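Local coordinates for protein aryl acylamidase (bacterium CSBL00001, PDB 4YJ6) that probably hydrolyses the amide bond of aryl acylamides, as a member of the amidase signature family of enzymes, at residues 285-297 with 448-460. Residues are numbered along the deposited sequence; the frame is centred on the assembly and turned at random.
Sequences EIQDLIGKAARVF and AGLIDGLPAGMLI
Leu289 swings CG anti to its own backbone N (chi1 -178°), which carries CD2 onto the hairpin; Met458, a selenomethionine, is extended through its first two torsions and bends only at chi3, turning CE toward Phe297. Leu289 packs against three residues of the hairpin: CD2 sits 3.6 Å from Ala456 CB and also touches Ala448 CB and Ile451 CD1, while CD1 rests against Ala448 O. Ile451 runs past Leu289 in the opposite direction and lodges its CD1 3.4 Å from Glu285 O, crossing Ile286 at about a right angle. Further along, Ile290 CD1 settles 3.7 Å from Met458 CB, close to Gly457 O as well. Ala293 CB meets the selenium, SE, at 3.8 Å, and the methyl beyond it reaches the edge of the Phe297 ring, CE to CE2 3.7 Å. No direct hydrogen bond joins the two segments; a water donates to Leu289 O and, at 2.7 Å, to Ala448 O. This is helix-on-sheet packing: helix 285-297 runs roughly antiparallel to strand 448-451 (151° between directions) and is turned about 53° from strand 454-460, the two strands being joined by a type I' turn from Ile451 to Leu454. In strand 394-398, Pro398 touches Ile286 and Ile290, and Leu396 touches Phe297; Phe477 of helix 467-480 packs against both Val296 and Met458.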
# COMPACT_ATOMS: atom_id res chain seq x y z
N GLU A 285 -21.28 6.17 9.01
CA GLU A 285 -21.61 5.27 7.91
C GLU A 285 -20.55 4.15 7.73
O GLU A 285 -20.87 3.02 7.33
CB GLU A 285 -21.74 6.04 6.58
CG GLU A 285 -22.86 7.07 6.59
CD GLU A 285 -22.47 8.42 7.22
OE1 GLU A 285 -21.29 8.66 7.61
OE2 GLU A 285 -23.39 9.26 7.32
N ILE A 286 -19.32 4.50 8.01
CA ILE A 286 -18.21 3.53 7.94
C ILE A 286 -18.34 2.54 9.10
O ILE A 286 -18.30 1.33 8.89
CB ILE A 286 -16.87 4.24 7.99
CG1 ILE A 286 -16.61 4.95 6.65
CG2 ILE A 286 -15.72 3.20 8.29
CD1 ILE A 286 -15.33 5.81 6.66
N GLN A 287 -18.60 3.05 10.30
CA GLN A 287 -18.84 2.14 11.43
C GLN A 287 -19.96 1.14 11.11
O GLN A 287 -19.83 -0.06 11.35
CB GLN A 287 -19.20 2.91 12.69
CG GLN A 287 -18.14 3.86 13.16
CD GLN A 287 -18.43 4.38 14.58
OE1 GLN A 287 -18.80 3.61 15.47
NE2 GLN A 287 -18.26 5.68 14.77
N ASP A 288 -21.07 1.63 10.59
CA ASP A 288 -22.17 0.74 10.28
C ASP A 288 -21.83 -0.31 9.24
O ASP A 288 -22.26 -1.48 9.33
CB ASP A 288 -23.40 1.53 9.80
CG ASP A 288 -23.99 2.43 10.87
OD1 ASP A 288 -23.65 2.26 12.07
OD2 ASP A 288 -24.80 3.31 10.50
N LEU A 289 -21.08 0.10 8.22
CA LEU A 289 -20.73 -0.80 7.14
C LEU A 289 -19.83 -1.91 7.69
O LEU A 289 -19.96 -3.06 7.31
CB LEU A 289 -20.01 -0.03 6.01
CG LEU A 289 -19.62 -0.85 4.80
CD1 LEU A 289 -20.85 -1.32 4.02
CD2 LEU A 289 -18.66 -0.00 3.90
N ILE A 290 -18.92 -1.55 8.59
CA ILE A 290 -18.01 -2.56 9.15
C ILE A 290 -18.75 -3.50 10.11
O ILE A 290 -18.44 -4.70 10.19
CB ILE A 290 -16.79 -1.89 9.83
CG1 ILE A 290 -16.00 -1.03 8.83
CG2 ILE A 290 -15.88 -2.95 10.52
CD1 ILE A 290 -15.70 -1.67 7.53
N GLY A 291 -19.73 -2.97 10.85
CA GLY A 291 -20.54 -3.83 11.69
C GLY A 291 -21.24 -4.90 10.86
O GLY A 291 -21.38 -6.05 11.28
N LYS A 292 -21.70 -4.50 9.68
CA LYS A 292 -22.37 -5.43 8.78
C LYS A 292 -21.36 -6.43 8.23
O LYS A 292 -21.60 -7.64 8.22
CB LYS A 292 -22.96 -4.63 7.62
CG LYS A 292 -23.94 -5.38 6.75
CD LYS A 292 -24.72 -4.40 5.87
CE LYS A 292 -26.09 -4.94 5.46
NZ LYS A 292 -26.93 -3.83 4.88
N ALA A 293 -20.21 -5.94 7.80
CA ALA A 293 -19.20 -6.81 7.20
C ALA A 293 -18.73 -7.86 8.18
O ALA A 293 -18.51 -8.99 7.81
CB ALA A 293 -18.01 -5.98 6.69
N ALA A 294 -18.59 -7.49 9.45
CA ALA A 294 -18.12 -8.42 10.45
C ALA A 294 -19.06 -9.61 10.58
O ALA A 294 -18.64 -10.73 10.88
CB ALA A 294 -17.99 -7.72 11.81
N ARG A 295 -20.34 -9.39 10.34
CA ARG A 295 -21.32 -10.44 10.49
C ARG A 295 -21.21 -11.47 9.40
O ARG A 295 -21.70 -12.59 9.54
CB ARG A 295 -22.73 -9.85 10.56
CG ARG A 295 -22.98 -9.25 11.96
CD ARG A 295 -24.17 -8.38 11.99
NE ARG A 295 -24.59 -8.15 13.37
CZ ARG A 295 -24.17 -7.16 14.15
NH1 ARG A 295 -23.29 -6.26 13.70
NH2 ARG A 295 -24.67 -7.06 15.40
N VAL A 296 -20.52 -11.12 8.31
CA VAL A 296 -20.28 -12.11 7.26
C VAL A 296 -19.53 -13.28 7.87
O VAL A 296 -19.79 -14.44 7.54
CB VAL A 296 -19.52 -11.49 6.08
CG1 VAL A 296 -19.07 -12.61 5.05
CG2 VAL A 296 -20.39 -10.42 5.40
N PHE A 297 -18.62 -13.00 8.79
CA PHE A 297 -17.81 -14.06 9.37
C PHE A 297 -18.61 -14.97 10.31
O PHE A 297 -18.31 -16.15 10.40
CB PHE A 297 -16.64 -13.46 10.12
CG PHE A 297 -15.62 -12.83 9.21
CD1 PHE A 297 -14.83 -13.62 8.39
CD2 PHE A 297 -15.47 -11.46 9.15
CE1 PHE A 297 -13.88 -13.02 7.52
CE2 PHE A 297 -14.52 -10.88 8.29
CZ PHE A 297 -13.74 -11.67 7.49
N ALA A 448 -15.21 -3.48 1.61
CA ALA A 448 -16.37 -3.84 2.43
C ALA A 448 -17.67 -3.38 1.79
O ALA A 448 -18.73 -3.64 2.35
CB ALA A 448 -16.24 -3.21 3.82
N GLY A 449 -17.59 -2.66 0.67
CA GLY A 449 -18.79 -2.12 0.04
C GLY A 449 -18.66 -0.66 -0.37
O GLY A 449 -17.57 -0.09 -0.34
N LEU A 450 -19.77 -0.04 -0.78
CA LEU A 450 -19.76 1.37 -1.15
C LEU A 450 -20.69 2.18 -0.24
O LEU A 450 -21.71 1.67 0.24
CB LEU A 450 -20.28 1.56 -2.58
CG LEU A 450 -19.61 0.76 -3.69
CD1 LEU A 450 -20.36 1.05 -5.00
CD2 LEU A 450 -18.10 1.12 -3.78
N ILE A 451 -20.29 3.42 0.00
CA ILE A 451 -21.11 4.39 0.73
C ILE A 451 -21.23 5.57 -0.20
O ILE A 451 -20.23 6.19 -0.58
CB ILE A 451 -20.45 4.77 2.08
CG1 ILE A 451 -20.42 3.51 2.97
CG2 ILE A 451 -21.22 5.93 2.77
CD1 ILE A 451 -19.56 3.63 4.23
N ASP A 452 -22.46 5.86 -0.61
CA ASP A 452 -22.70 6.94 -1.57
C ASP A 452 -21.77 6.84 -2.79
O ASP A 452 -21.22 7.83 -3.25
CB ASP A 452 -22.51 8.29 -0.88
CG ASP A 452 -23.17 9.45 -1.64
OD1 ASP A 452 -24.04 9.18 -2.50
OD2 ASP A 452 -22.81 10.63 -1.37
N GLY A 453 -21.61 5.62 -3.30
CA GLY A 453 -20.90 5.40 -4.55
C GLY A 453 -19.38 5.28 -4.41
O GLY A 453 -18.70 5.04 -5.40
N LEU A 454 -18.86 5.44 -3.19
CA LEU A 454 -17.41 5.43 -2.98
C LEU A 454 -17.00 4.25 -2.08
O LEU A 454 -17.73 3.83 -1.18
CB LEU A 454 -16.93 6.74 -2.36
CG LEU A 454 -17.07 8.00 -3.20
CD1 LEU A 454 -16.51 9.18 -2.41
CD2 LEU A 454 -16.33 7.80 -4.54
N PRO A 455 -15.82 3.68 -2.34
CA PRO A 455 -15.47 2.48 -1.58
C PRO A 455 -15.05 2.76 -0.15
O PRO A 455 -14.50 3.82 0.15
CB PRO A 455 -14.25 1.91 -2.35
CG PRO A 455 -14.40 2.49 -3.77
CD PRO A 455 -14.95 3.88 -3.52
N ALA A 456 -15.25 1.77 0.70
CA ALA A 456 -14.69 1.78 2.06
C ALA A 456 -14.12 0.41 2.36
O ALA A 456 -14.68 -0.61 1.96
CB ALA A 456 -15.80 2.12 3.12
N GLY A 457 -13.04 0.37 3.15
CA GLY A 457 -12.43 -0.89 3.48
C GLY A 457 -12.55 -1.35 4.92
O GLY A 457 -12.73 -0.55 5.85
N MSE A 458 -12.47 -2.67 5.09
CA MSE A 458 -12.32 -3.24 6.42
C MSE A 458 -10.92 -3.84 6.58
O MSE A 458 -10.43 -4.50 5.67
CB MSE A 458 -13.34 -4.35 6.62
CG MSE A 458 -12.99 -5.19 7.81
SE MSE A 458 -14.53 -6.36 8.12
CE MSE A 458 -14.20 -7.59 6.71
N LEU A 459 -10.28 -3.57 7.71
CA LEU A 459 -8.93 -4.11 7.95
C LEU A 459 -9.05 -5.41 8.71
O LEU A 459 -9.77 -5.49 9.71
CB LEU A 459 -8.12 -3.12 8.78
CG LEU A 459 -6.61 -3.45 8.79
CD1 LEU A 459 -6.05 -3.22 7.37
CD2 LEU A 459 -5.88 -2.55 9.79
N ILE A 460 -8.39 -6.45 8.21
CA ILE A 460 -8.26 -7.70 8.92
C ILE A 460 -6.83 -7.79 9.45
O ILE A 460 -5.88 -7.75 8.66
CB ILE A 460 -8.50 -8.87 7.93
CG1 ILE A 460 -9.90 -8.75 7.31
CG2 ILE A 460 -8.25 -10.25 8.61
CD1 ILE A 460 -10.24 -9.88 6.29
O HOH W 1 -20.13 -4.66 4.44